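Local coordinates for cupin type-2 domain-containing protein (Streptococcus pyogenes, PDB 1YHF) that is of unknown function but adopts the cupin fold, a small beta barrel whose interior in many relatives binds a metal ion or small ligand, at residues N8-A13 with T19-I24; D27-R32 with Q51-H56; R32-R37 with I42-L47; A71-D76 with Y80-G85. All coordinates share one frame; numbering follows the deposited sequence.

Contact 1. Residues N8-A13 with T19-I24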
loop_
_atom_site.group_PDB
_atom_site.type_symbol
_atom_site.label_atom_id
_atom_site.label_comp_id
_atom_site.label_asym_id
_atom_site.label_seq_id
_atom_site.Cartn_x
_atom_site.Cartn_y
_atom_site.Cartn_z
ATOM N N ASN A 8 -14.782 -2.055 0.918
ATOM C CA ASN A 8 -15.072 -2.879 2.100
ATOM C C ASN A 8 -14.099 -2.648 3.238
ATOM O O ASN A 8 -13.074 -1.989 3.049
ATOM C CB ASN A 8 -15.093 -4.353 1.696
ATOM C CG ASN A 8 -16.156 -4.640 0.652
ATOM O OD1 ASN A 8 -15.917 -5.329 -0.335
ATOM N ND2 ASN A 8 -17.320 -4.080 0.852
ATOM N N ASN A 9 -14.456 -3.138 4.430
ATOM C CA ASN A 9 -13.556 -3.138 5.601
ATOM C C ASN A 9 -13.193 -1.747 6.097
ATOM O O ASN A 9 -12.119 -1.539 6.684
ATOM C CB ASN A 9 -12.271 -3.961 5.318
ATOM C CG ASN A 9 -12.565 -5.437 5.089
ATOM O OD1 ASN A 9 -12.089 -6.053 4.120
ATOM N ND2 ASN A 9 -13.362 -6.001 5.954
ATOM N N ILE A 10 -14.110 -0.812 5.851
ATOM C CA ILE A 10 -13.972 0.578 6.229
ATOM C C ILE A 10 -15.366 1.196 6.268
ATOM O O ILE A 10 -16.194 0.923 5.416
ATOM C CB ILE A 10 -13.005 1.342 5.253
ATOM C CG1 ILE A 10 -12.524 2.663 5.838
ATOM C CG2 ILE A 10 -13.576 1.491 3.831
ATOM C CD1 ILE A 10 -11.380 3.291 4.995
ATOM N N GLU A 11 -15.625 2.005 7.285
ATOM C CA GLU A 11 -16.926 2.639 7.455
ATOM C C GLU A 11 -17.230 3.619 6.357
ATOM O O GLU A 11 -16.343 4.333 5.890
ATOM C CB GLU A 11 -16.994 3.367 8.786
ATOM C CG GLU A 11 -16.379 2.565 9.894
ATOM C CD GLU A 11 -16.179 3.388 11.147
ATOM O OE1 GLU A 11 -14.999 3.693 11.487
ATOM O OE2 GLU A 11 -17.213 3.744 11.759
ATOM N N HIS A 12 -18.492 3.643 5.969
ATOM C CA HIS A 12 -18.981 4.534 4.942
ATOM C C HIS A 12 -19.606 5.744 5.604
ATOM O O HIS A 12 -19.981 5.677 6.777
ATOM C CB HIS A 12 -20.003 3.792 4.087
ATOM C CG HIS A 12 -19.390 2.741 3.203
ATOM N ND1 HIS A 12 -20.073 2.163 2.151
ATOM C CD2 HIS A 12 -18.156 2.183 3.202
ATOM C CE1 HIS A 12 -19.288 1.284 1.551
ATOM N NE2 HIS A 12 -18.121 1.274 2.170
ATOM N N ALA A 13 -19.685 6.856 4.870
ATOM C CA ALA A 13 -20.359 8.071 5.376
ATOM C C ALA A 13 -19.820 8.523 6.746
ATOM O O ALA A 13 -20.569 8.988 7.619
ATOM C CB ALA A 13 -21.896 7.864 5.415
ATOM N N THR A 19 -4.525 6.848 8.630
ATOM C CA THR A 19 -3.419 6.488 9.542
ATOM C C THR A 19 -3.927 6.013 10.909
ATOM O O THR A 19 -3.156 5.461 11.702
ATOM C CB THR A 19 -2.377 7.641 9.753
ATOM O OG1 THR A 19 -2.981 8.738 10.457
ATOM C CG2 THR A 19 -1.824 8.116 8.433
ATOM N N GLN A 20 -5.210 6.238 11.188
ATOM C CA GLN A 20 -5.823 5.670 12.388
ATOM C C GLN A 20 -6.522 4.350 12.100
ATOM O O GLN A 20 -6.815 3.607 13.025
ATOM C CB GLN A 20 -6.810 6.640 13.066
ATOM C CG GLN A 20 -6.245 8.013 13.422
ATOM C CD GLN A 20 -4.951 7.969 14.229
ATOM O OE1 GLN A 20 -4.942 7.541 15.392
ATOM N NE2 GLN A 20 -3.846 8.440 13.618
ATOM N N GLU A 21 -6.789 4.069 10.827
ATOM C CA GLU A 21 -7.490 2.854 10.432
ATOM C C GLU A 21 -6.554 1.652 10.432
ATOM O O GLU A 21 -7.015 0.518 10.544
ATOM C CB GLU A 21 -8.140 2.997 9.045
ATOM C CG GLU A 21 -9.279 4.021 8.958
ATOM C CD GLU A 21 -10.515 3.625 9.744
ATOM O OE1 GLU A 21 -11.081 2.536 9.499
ATOM O OE2 GLU A 21 -10.936 4.428 10.607
ATOM N N VAL A 22 -5.251 1.903 10.271
ATOM C CA VAL A 22 -4.231 0.853 10.292
ATOM C C VAL A 22 -3.043 1.315 11.141
ATOM O O VAL A 22 -2.133 1.997 10.657
ATOM C CB VAL A 22 -3.785 0.404 8.858
ATOM C CG1 VAL A 22 -2.946 -0.842 8.939
ATOM C CG2 VAL A 22 -4.988 0.069 8.003
HETATM N N MSE A 23 -3.092 0.961 12.426
HETATM C CA MSE A 23 -2.083 1.384 13.383
HETATM C C MSE A 23 -0.740 0.690 13.130
HETATM O O MSE A 23 -0.690 -0.395 12.552
HETATM C CB MSE A 23 -2.588 1.141 14.814
HETATM C CG MSE A 23 -3.941 1.851 15.094
HETATM SE SE MSE A 23 -3.709 3.798 15.171
HETATM C CE MSE A 23 -3.084 3.856 17.004
ATOM N N ILE A 24 0.352 1.347 13.511
ATOM C CA ILE A 24 1.678 0.736 13.415
ATOM C C ILE A 24 1.850 -0.180 14.626
ATOM O O ILE A 24 1.654 0.261 15.759
ATOM C CB ILE A 24 2.800 1.808 13.381
ATOM C CG1 ILE A 24 2.748 2.599 12.069
ATOM C CG2 ILE A 24 4.156 1.150 13.578
ATOM C CD1 ILE A 24 3.430 3.958 12.104
HETATM O O HOH W 1 -13.118 5.905 12.736
#
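In the N-terminal arm laid against the outside of the cupin barrel, Ile-10 meets Glu-21 of the short helix 18-21. The loop 8-13 and the segment 19-24 touch through side chains only. CG1 of Ile-10 lies 3.9 Å from OE1 of Glu-21, and the two side chains cross at about a right angle. The chain of Glu-21 bends about its CB-CG bond (chi2 -67°), bringing OE1 over to CG1 of Ile-10. Leu-16, in the connecting loop, packs on Ile-10, Glu-11 and Glu-21 alike, so the branched apolar Ile-10 suits a partly exposed place between the loop and helix 18-21. The backbones are tied to the barrel by Arg-32, whose guanidinium donates to the carbonyls of Asn-9 and Glu-21. Beside this patch two carboxylates come close, OE1 of Glu-11 to OE2 of Glu-21 at 4.2 Å. Their repulsion is probably eased by Lys-14, which forms a salt bridge with OE2 of Glu-11, and by a shared water. That water donates to OE1 of Glu-11 at 3.2 Å and, more weakly, to OE2 of Glu-21 at 3.4 Å.

Contact 2. Residues D27-R32 with Q51-H56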
loop_
_atom_site.group_PDB
_atom_site.type_symbol
_atom_site.label_atom_id
_atom_site.label_comp_id
_atom_site.label_asym_id
_atom_site.label_seq_id
_atom_site.Cartn_x
_atom_site.Cartn_y
_atom_site.Cartn_z
ATOM N N ASP A 27 7.045 -4.658 15.468
ATOM C CA ASP A 27 7.572 -5.801 14.696
ATOM C C ASP A 27 6.575 -6.529 13.770
ATOM O O ASP A 27 6.742 -7.722 13.471
ATOM C CB ASP A 27 8.253 -6.800 15.638
ATOM C CG ASP A 27 9.402 -6.180 16.390
ATOM O OD1 ASP A 27 10.068 -5.295 15.813
ATOM O OD2 ASP A 27 9.616 -6.563 17.557
ATOM N N GLN A 28 5.562 -5.793 13.312
ATOM C CA GLN A 28 4.458 -6.371 12.561
ATOM C C GLN A 28 4.068 -5.521 11.376
ATOM O O GLN A 28 4.499 -4.367 11.248
ATOM C CB GLN A 28 3.226 -6.552 13.463
ATOM C CG GLN A 28 3.367 -7.713 14.431
ATOM C CD GLN A 28 2.352 -7.651 15.544
ATOM O OE1 GLN A 28 1.313 -8.315 15.487
ATOM N NE2 GLN A 28 2.636 -6.848 16.559
HETATM N N MSE A 29 3.257 -6.130 10.519
HETATM C CA MSE A 29 2.680 -5.509 9.343
HETATM C C MSE A 29 1.191 -5.757 9.432
HETATM O O MSE A 29 0.752 -6.867 9.754
HETATM C CB MSE A 29 3.239 -6.130 8.068
HETATM C CG MSE A 29 2.644 -5.509 6.811
HETATM SE SE MSE A 29 3.487 -6.093 5.150
HETATM C CE MSE A 29 2.704 -7.905 5.064
ATOM N N LEU A 30 0.420 -4.706 9.158
ATOM C CA LEU A 30 -1.032 -4.744 9.240
ATOM C C LEU A 30 -1.616 -4.247 7.950
ATOM O O LEU A 30 -1.058 -3.364 7.290
ATOM C CB LEU A 30 -1.561 -3.833 10.355
ATOM C CG LEU A 30 -1.677 -4.275 11.795
ATOM C CD1 LEU A 30 -0.319 -4.266 12.489
ATOM C CD2 LEU A 30 -2.672 -3.372 12.558
ATOM N N SER A 31 -2.765 -4.808 7.602
ATOM C CA SER A 31 -3.440 -4.381 6.421
ATOM C C SER A 31 -4.926 -4.359 6.595
ATOM O O SER A 31 -5.503 -5.162 7.342
ATOM C CB SER A 31 -2.988 -5.205 5.184
ATOM O OG SER A 31 -3.453 -6.540 5.207
ATOM N N ARG A 32 -5.528 -3.391 5.917
ATOM C CA ARG A 32 -6.941 -3.284 5.801
ATOM C C ARG A 32 -7.216 -3.294 4.319
ATOM O O ARG A 32 -6.858 -2.343 3.604
ATOM C CB ARG A 32 -7.409 -1.980 6.437
ATOM C CG ARG A 32 -8.895 -1.907 6.617
ATOM C CD ARG A 32 -9.261 -0.595 7.287
ATOM N NE ARG A 32 -8.915 -0.551 8.718
ATOM C CZ ARG A 32 -9.767 -0.767 9.718
ATOM N NH1 ARG A 32 -11.046 -1.118 9.486
ATOM N NH2 ARG A 32 -9.329 -0.641 10.966
ATOM N N GLN A 51 10.526 -3.764 8.747
ATOM C CA GLN A 51 9.723 -4.765 8.068
ATOM C C GLN A 51 9.898 -4.622 6.553
ATOM O O GLN A 51 10.343 -3.579 6.075
ATOM C CB GLN A 51 8.245 -4.683 8.501
ATOM C CG GLN A 51 8.030 -4.888 10.013
ATOM C CD GLN A 51 8.811 -6.069 10.564
ATOM O OE1 GLN A 51 9.609 -5.930 11.508
ATOM N NE2 GLN A 51 8.611 -7.232 9.968
ATOM N N GLU A 52 9.596 -5.674 5.805
ATOM C CA GLU A 52 9.713 -5.593 4.357
ATOM C C GLU A 52 8.698 -6.429 3.592
ATOM O O GLU A 52 8.217 -7.488 4.061
ATOM C CB GLU A 52 11.147 -5.909 3.885
ATOM C CG GLU A 52 11.517 -7.367 3.865
ATOM C CD GLU A 52 12.782 -7.640 3.053
ATOM O OE1 GLU A 52 12.836 -8.696 2.380
ATOM O OE2 GLU A 52 13.724 -6.805 3.080
ATOM N N ILE A 53 8.375 -5.923 2.406
ATOM C CA ILE A 53 7.614 -6.666 1.428
ATOM C C ILE A 53 8.634 -7.119 0.395
ATOM O O ILE A 53 9.298 -6.292 -0.240
ATOM C CB ILE A 53 6.507 -5.795 0.809
ATOM C CG1 ILE A 53 5.527 -5.365 1.909
ATOM C CG2 ILE A 53 5.806 -6.545 -0.324
ATOM C CD1 ILE A 53 4.545 -4.312 1.497
ATOM N N GLY A 54 8.795 -8.437 0.284
ATOM C CA GLY A 54 9.789 -9.020 -0.595
ATOM C C GLY A 54 9.573 -8.665 -2.048
ATOM O O GLY A 54 8.448 -8.350 -2.472
ATOM N N ARG A 55 10.674 -8.687 -2.793
ATOM C CA ARG A 55 10.673 -8.531 -4.239
ATOM C C ARG A 55 9.565 -9.351 -4.886
ATOM O O ARG A 55 9.418 -10.539 -4.609
ATOM C CB ARG A 55 12.027 -8.975 -4.780
ATOM C CG ARG A 55 12.395 -8.387 -6.109
ATOM C CD ARG A 55 13.892 -8.408 -6.285
ATOM N NE ARG A 55 14.257 -8.196 -7.677
ATOM C CZ ARG A 55 14.534 -7.006 -8.211
ATOM N NH1 ARG A 55 14.497 -5.908 -7.466
ATOM N NH2 ARG A 55 14.864 -6.920 -9.494
ATOM N N HIS A 56 8.774 -8.703 -5.737
ATOM C CA HIS A 56 7.836 -9.400 -6.619
ATOM C C HIS A 56 7.336 -8.475 -7.732
ATOM O O HIS A 56 7.596 -7.275 -7.721
ATOM C CB HIS A 56 6.668 -10.012 -5.841
ATOM C CG HIS A 56 5.714 -9.002 -5.298
ATOM N ND1 HIS A 56 6.042 -8.156 -4.262
ATOM C CD2 HIS A 56 4.453 -8.674 -5.670
ATOM C CE1 HIS A 56 5.018 -7.358 -4.002
ATOM N NE2 HIS A 56 4.041 -7.651 -4.844
#
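Side-chain packing between the two sheets of the cupin barrel brings Gln-51 against Asp-27 and Gln-28, and Met-29 against Ile-53. Strand 29-37 is an outermost strand of the five-stranded sheet, and 52-56 an outermost strand of the four-stranded one. Each takes its backbone partners within its own sheet: Leu-30 pairs with Ser-46, Ile-53 with Leu-98. What remains between them is van der Waals contact at the surface.

Gln-51 makes the contact with Asp-27 and Gln-28. Its chain bends at chi2 (-46°), which swings the amide across the backbone of the other segment. CG rests 3.8 Å from the carbonyl O of Gln-28, while OE1 comes to 3.8 Å from CA of Asp-27. A long, flexible, polar side chain fits here, since its methylenes can bridge the distance between the sheets while its amide stays at a partly exposed rim.

Further along, Met-29, modelled as selenomethionine, points toward strand 52-56, its chain extended as far as the selenium. SE of Met-29 then meets CG1 of Ile-53 at 3.9 Å, with CD1 a little farther off, the two side chains crossing at about a right angle. The supple, unbranched chain of methionine can follow the outline of a branched partner, and Leu-47 and Leu-98 extend this apolar seam on the two sides.

Strand 52-56 ends with an internal bond. The ring of His-56, packed edge-to-face with His-96, donates from ND1 to the carbonyl O of Gly-54 at 3.0 Å, the oxygen lying in the ring plane and the N-H pointing at it with an angle of 167°.

Contact 3. Residues R32-R37 with I42-L47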
loop_
_atom_site.group_PDB
_atom_site.type_symbol
_atom_site.label_atom_id
_atom_site.label_comp_id
_atom_site.label_asym_id
_atom_site.label_seq_id
_atom_site.Cartn_x
_atom_site.Cartn_y
_atom_site.Cartn_z
ATOM N N ARG A 32 -5.528 -3.391 5.917
ATOM C CA ARG A 32 -6.941 -3.284 5.801
ATOM C C ARG A 32 -7.216 -3.294 4.319
ATOM O O ARG A 32 -6.858 -2.343 3.604
ATOM C CB ARG A 32 -7.409 -1.980 6.437
ATOM C CG ARG A 32 -8.895 -1.907 6.617
ATOM C CD ARG A 32 -9.261 -0.595 7.287
ATOM N NE ARG A 32 -8.915 -0.551 8.718
ATOM C CZ ARG A 32 -9.767 -0.767 9.718
ATOM N NH1 ARG A 32 -11.046 -1.118 9.486
ATOM N NH2 ARG A 32 -9.329 -0.641 10.966
ATOM N N THR A 33 -7.811 -4.393 3.854
ATOM C CA THR A 33 -8.039 -4.594 2.427
ATOM C C THR A 33 -9.415 -4.089 1.987
ATOM O O THR A 33 -10.445 -4.719 2.261
ATOM C CB THR A 33 -7.831 -6.061 2.007
ATOM O OG1 THR A 33 -6.542 -6.502 2.434
ATOM C CG2 THR A 33 -7.939 -6.224 0.491
ATOM N N LEU A 34 -9.400 -2.948 1.306
ATOM C CA LEU A 34 -10.600 -2.260 0.795
ATOM C C LEU A 34 -11.268 -2.925 -0.396
ATOM O O LEU A 34 -12.498 -2.996 -0.471
ATOM C CB LEU A 34 -10.224 -0.817 0.437
ATOM C CG LEU A 34 -10.266 0.171 1.618
ATOM C CD1 LEU A 34 -9.901 -0.428 2.987
ATOM C CD2 LEU A 34 -9.464 1.373 1.329
ATOM N N VAL A 35 -10.449 -3.425 -1.318
ATOM C CA VAL A 35 -10.931 -4.070 -2.541
ATOM C C VAL A 35 -9.979 -5.194 -2.869
ATOM O O VAL A 35 -8.757 -5.025 -2.815
ATOM C CB VAL A 35 -10.971 -3.117 -3.766
ATOM C CG1 VAL A 35 -11.536 -3.848 -4.983
ATOM C CG2 VAL A 35 -11.807 -1.892 -3.489
ATOM N N GLN A 36 -10.540 -6.351 -3.193
ATOM C CA GLN A 36 -9.721 -7.479 -3.629
ATOM C C GLN A 36 -10.466 -8.198 -4.740
ATOM O O GLN A 36 -11.222 -9.132 -4.475
ATOM C CB GLN A 36 -9.412 -8.418 -2.443
ATOM C CG GLN A 36 -8.541 -9.659 -2.769
ATOM C CD GLN A 36 -7.863 -10.256 -1.514
ATOM O OE1 GLN A 36 -8.301 -10.042 -0.375
ATOM N NE2 GLN A 36 -6.782 -11.006 -1.732
ATOM N N ARG A 37 -10.288 -7.735 -5.976
ATOM C CA ARG A 37 -10.957 -8.377 -7.124
ATOM C C ARG A 37 -9.964 -8.641 -8.254
ATOM O O ARG A 37 -8.801 -8.265 -8.169
ATOM C CB ARG A 37 -12.137 -7.532 -7.640
ATOM C CG ARG A 37 -11.767 -6.092 -7.886
ATOM C CD ARG A 37 -12.689 -5.374 -8.841
ATOM N NE ARG A 37 -13.885 -4.868 -8.188
ATOM C CZ ARG A 37 -14.586 -3.812 -8.605
ATOM N NH1 ARG A 37 -14.197 -3.104 -9.665
ATOM N NH2 ARG A 37 -15.677 -3.454 -7.939
ATOM N N ILE A 42 -7.101 -2.658 -3.518
ATOM C CA ILE A 42 -6.859 -1.451 -2.726
ATOM C C ILE A 42 -6.663 -1.854 -1.271
ATOM O O ILE A 42 -7.526 -2.509 -0.679
ATOM C CB ILE A 42 -8.006 -0.393 -2.832
ATOM C CG1 ILE A 42 -8.201 0.064 -4.290
ATOM C CG2 ILE A 42 -7.694 0.796 -1.931
ATOM C CD1 ILE A 42 -9.360 1.059 -4.504
ATOM N N THR A 43 -5.538 -1.447 -0.699
ATOM C CA THR A 43 -5.158 -1.887 0.630
ATOM C C THR A 43 -4.496 -0.740 1.389
ATOM O O THR A 43 -3.679 -0.019 0.827
ATOM C CB THR A 43 -4.181 -3.096 0.588
ATOM O OG1 THR A 43 -4.642 -4.091 -0.332
ATOM C CG2 THR A 43 -4.084 -3.722 1.977
ATOM N N VAL A 44 -4.858 -0.571 2.662
ATOM C CA VAL A 44 -4.092 0.305 3.555
ATOM C C VAL A 44 -3.153 -0.584 4.384
ATOM O O VAL A 44 -3.574 -1.592 4.913
ATOM C CB VAL A 44 -5.013 1.109 4.482
ATOM C CG1 VAL A 44 -4.172 2.188 5.248
ATOM C CG2 VAL A 44 -6.092 1.792 3.659
ATOM N N PHE A 45 -1.884 -0.213 4.458
ATOM C CA PHE A 45 -0.869 -1.003 5.155
ATOM C C PHE A 45 -0.232 -0.190 6.270
ATOM O O PHE A 45 -0.162 1.032 6.190
ATOM C CB PHE A 45 0.274 -1.345 4.202
ATOM C CG PHE A 45 0.021 -2.527 3.318
ATOM C CD1 PHE A 45 0.229 -3.826 3.795
ATOM C CD2 PHE A 45 -0.371 -2.352 1.995
ATOM C CE1 PHE A 45 0.036 -4.940 2.964
ATOM C CE2 PHE A 45 -0.587 -3.455 1.160
ATOM C CZ PHE A 45 -0.370 -4.760 1.647
ATOM N N SER A 46 0.266 -0.870 7.293
ATOM C CA SER A 46 1.284 -0.280 8.144
ATOM C C SER A 46 2.413 -1.299 8.277
ATOM O O SER A 46 2.154 -2.472 8.434
ATOM C CB SER A 46 0.710 0.054 9.522
ATOM O OG SER A 46 0.547 -1.113 10.301
ATOM N N LEU A 47 3.657 -0.838 8.233
ATOM C CA LEU A 47 4.800 -1.696 8.539
ATOM C C LEU A 47 5.595 -1.022 9.628
ATOM O O LEU A 47 5.875 0.169 9.519
ATOM C CB LEU A 47 5.691 -1.862 7.317
ATOM C CG LEU A 47 5.278 -2.766 6.146
ATOM C CD1 LEU A 47 4.053 -2.258 5.358
ATOM C CD2 LEU A 47 6.459 -2.952 5.200
HETATM O O HOH W 2 -4.297 -6.985 0.790
#
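The carbonyl O of Ile-42 is gripped by two consecutive backbone amides. N of Val-35 donates to it at 3.1 Å in a fairly straight bond (160°), arriving in the carbonyl plane on a lone pair, whereas N of Leu-34 is nearer at 2.8 Å but so bent (126°) that the bond is weak. Segment 32-37 thus sets two residues, Leu-34 and Val-35, opposite one, and the chain turns a corner at Leu-34. Arg-32 and Val-44 exchange two bonds before the bulge, and N of Ile-42 returns a bond to O of Val-35 within it.

Ile-42 is the apolar hub. Its CG2 meets CD2 of Leu-34 at 3.8 Å, and its CD1 reaches CG2 of Val-35 at 4.0 Å. Val-35, Ile-42 and Val-44, beta-branched and so well suited to strands, share one face; Leu-34, at the corner, reaches over to pack on Ile-42 and, through CD2, on CG2 of Val-44. Leu-107 and Ile-7 add to the packing round them.

The opposite face is more polar. Thr-33 and Thr-43 form a non-hydrogen-bonded pair, and both keep OG1 anti to the carbonyl carbon, which brings the hydroxyls to a single water, 2.8 Å from OG1 of Thr-33 and 3.1 Å from OG1 of Thr-43. Threonine serves twice here, because CG2 of Thr-43 also sits over one face of the Phe-45 ring, 3.6 Å above its plane and toward the rim. Two residues facing one across antiparallel strands make a classic beta bulge, here bending the edge hairpin 29-37/40-47 of the cupin barrel.

Contact 4. Residues A71-D76 with Y80-G85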
loop_
_atom_site.group_PDB
_atom_site.type_symbol
_atom_site.label_atom_id
_atom_site.label_comp_id
_atom_site.label_asym_id
_atom_site.label_seq_id
_atom_site.Cartn_x
_atom_site.Cartn_y
_atom_site.Cartn_z
ATOM N N ALA A 71 9.675 5.151 3.441
ATOM C CA ALA A 71 9.739 3.825 2.865
ATOM C C ALA A 71 10.799 3.828 1.798
ATOM O O ALA A 71 10.927 4.799 1.064
ATOM C CB ALA A 71 8.374 3.421 2.258
ATOM N N GLU A 72 11.551 2.737 1.713
ATOM C CA GLU A 72 12.486 2.537 0.631
ATOM C C GLU A 72 11.893 1.589 -0.381
ATOM O O GLU A 72 11.598 0.418 -0.085
ATOM C CB GLU A 72 13.801 1.993 1.136
ATOM C CG GLU A 72 14.899 1.988 0.100
ATOM C CD GLU A 72 16.235 1.657 0.737
ATOM O OE1 GLU A 72 16.377 0.527 1.256
ATOM O OE2 GLU A 72 17.130 2.527 0.743
ATOM N N ILE A 73 11.713 2.123 -1.580
ATOM C CA ILE A 73 11.084 1.401 -2.649
ATOM C C ILE A 73 12.132 1.058 -3.695
ATOM O O ILE A 73 12.910 1.895 -4.112
ATOM C CB ILE A 73 9.857 2.192 -3.190
ATOM C CG1 ILE A 73 8.866 2.387 -2.019
ATOM C CG2 ILE A 73 9.260 1.522 -4.436
ATOM C CD1 ILE A 73 7.514 2.851 -2.378
ATOM N N THR A 74 12.156 -0.206 -4.075
ATOM C CA THR A 74 13.022 -0.685 -5.141
ATOM C C THR A 74 12.148 -1.016 -6.319
ATOM O O THR A 74 11.122 -1.685 -6.165
ATOM C CB THR A 74 13.761 -1.973 -4.715
ATOM O OG1 THR A 74 14.439 -1.724 -3.484
ATOM C CG2 THR A 74 14.760 -2.402 -5.771
ATOM N N ILE A 75 12.539 -0.518 -7.483
ATOM C CA ILE A 75 11.859 -0.841 -8.727
ATOM C C ILE A 75 12.949 -1.309 -9.677
ATOM O O ILE A 75 13.816 -0.528 -10.050
ATOM C CB ILE A 75 11.080 0.370 -9.317
ATOM C CG1 ILE A 75 10.013 0.871 -8.337
ATOM C CG2 ILE A 75 10.463 0.001 -10.669
ATOM C CD1 ILE A 75 9.236 2.092 -8.845
ATOM N N ASP A 76 12.910 -2.596 -10.024
ATOM C CA ASP A 76 14.000 -3.271 -10.756
ATOM C C ASP A 76 15.315 -3.100 -9.995
ATOM O O ASP A 76 15.500 -3.693 -8.938
ATOM C CB ASP A 76 14.112 -2.759 -12.195
ATOM C CG ASP A 76 14.943 -3.677 -13.091
ATOM O OD1 ASP A 76 15.238 -4.842 -12.709
ATOM O OD2 ASP A 76 15.300 -3.217 -14.196
ATOM N N TYR A 80 14.175 4.215 -4.292
ATOM C CA TYR A 80 13.505 5.489 -4.147
ATOM C C TYR A 80 13.119 5.578 -2.680
ATOM O O TYR A 80 12.586 4.618 -2.118
ATOM C CB TYR A 80 12.229 5.494 -5.012
ATOM C CG TYR A 80 12.470 5.191 -6.482
ATOM C CD1 TYR A 80 12.541 6.218 -7.423
ATOM C CD2 TYR A 80 12.636 3.877 -6.932
ATOM C CE1 TYR A 80 12.769 5.936 -8.769
ATOM C CE2 TYR A 80 12.877 3.596 -8.257
ATOM C CZ TYR A 80 12.934 4.626 -9.171
ATOM O OH TYR A 80 13.144 4.326 -10.492
ATOM N N ARG A 81 13.403 6.703 -2.045
ATOM C CA ARG A 81 12.981 6.870 -0.663
ATOM C C ARG A 81 11.753 7.759 -0.646
ATOM O O ARG A 81 11.822 8.923 -0.986
ATOM C CB ARG A 81 14.099 7.416 0.225
ATOM C CG ARG A 81 15.135 6.367 0.633
ATOM C CD ARG A 81 16.387 6.517 -0.179
ATOM N NE ARG A 81 17.261 5.344 -0.108
ATOM C CZ ARG A 81 18.572 5.382 -0.344
ATOM N NH1 ARG A 81 19.168 6.537 -0.634
ATOM N NH2 ARG A 81 19.295 4.270 -0.272
ATOM N N VAL A 82 10.620 7.170 -0.296
ATOM C CA VAL A 82 9.337 7.837 -0.428
ATOM C C VAL A 82 8.858 8.260 0.956
ATOM O O VAL A 82 8.586 7.415 1.814
ATOM C CB VAL A 82 8.320 6.938 -1.175
ATOM C CG1 VAL A 82 6.998 7.689 -1.437
ATOM C CG2 VAL A 82 8.939 6.463 -2.499
ATOM N N ALA A 83 8.763 9.574 1.158
ATOM C CA ALA A 83 8.456 10.159 2.479
ATOM C C ALA A 83 6.969 10.456 2.615
ATOM O O ALA A 83 6.223 10.287 1.661
ATOM C CB ALA A 83 9.295 11.423 2.694
ATOM N N GLU A 84 6.532 10.898 3.798
ATOM C CA GLU A 84 5.120 11.251 4.016
ATOM C C GLU A 84 4.649 12.269 2.977
ATOM O O GLU A 84 5.319 13.271 2.729
ATOM C CB GLU A 84 4.917 11.790 5.429
ATOM C CG GLU A 84 3.528 12.356 5.703
ATOM C CD GLU A 84 3.386 12.871 7.121
ATOM O OE1 GLU A 84 4.348 12.735 7.918
ATOM O OE2 GLU A 84 2.316 13.421 7.443
ATOM N N GLY A 85 3.501 12.008 2.362
ATOM C CA GLY A 85 2.975 12.933 1.360
ATOM C C GLY A 85 3.479 12.701 -0.061
ATOM O O GLY A 85 3.115 13.433 -0.986
HETATM O O HOH W 3 13.347 1.653 -11.793
#
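Tyr-80, on the beta hairpin formed by strands 70-75 and 78-83 of the cupin barrel, meets strand 70-75 with successive atoms from CB to its hydroxyl. CB lies 3.8 Å from the carbonyl O of Ile-73, the residue it pairs with through two backbone hydrogen bonds. With CG set beside the backbone N (chi1 -56°), the ring keeps to that strand: CD2 has the same oxygen at its edge, at 3.5 Å, and CE2 meets CB of Ile-75 at 3.8 Å, the two side chains crossing at about a right angle. At the tip, OH shares a water with the backbone, 3.0 Å from OH of Tyr-80 and 2.8 Å from O of Ile-75. Tyrosine suits this hairpin edge, since its ring packs on Ile-75 while its hydroxyl meets a water.

The same face continues inward, where CD1 of Ile-73 packs on CG2 of Val-82 at 3.9 Å. Ile-66, Val-64 and Ile-88 of the other sheet lie against it, hence the small or branched apolar residues, Ala-71 included.

On the reverse face Glu-72 and Arg-81 form a cross-strand salt bridge, their side chains pointing the same way and their flat ends turned 32° apart. Arg-81 presents its guanidinium side-on and gives two of its N-H groups to one oxygen: OE2 of Glu-72 receives NE at 2.9 Å, on its anti lone pair, and NH2 at 3.0 Å.

Contacts 1, 2 and 4 follow one another along the chain, while contact 3 starts at the last residue of segment 27-32 and closes before segment 51-56. Contacts 2 and 3 share Arg-32 and strand 29-37, with centres about 12 Å apart. Contact 1 joins them from outside: its centre is about 10 Å from that of contact 3, and Arg-32 links its two segments to the five-stranded sheet. Contact 4 lies in the four-stranded sheet, about 23 Å from contact 1 between centres and across the chain's centre from it. Arg-55 of contact 2 binds the backbone of Asp-76 there. Contact 2 thus joins the two sheets, contacts 3 and 4 build one hairpin in each, and contact 1 fastens the arm to the barrel.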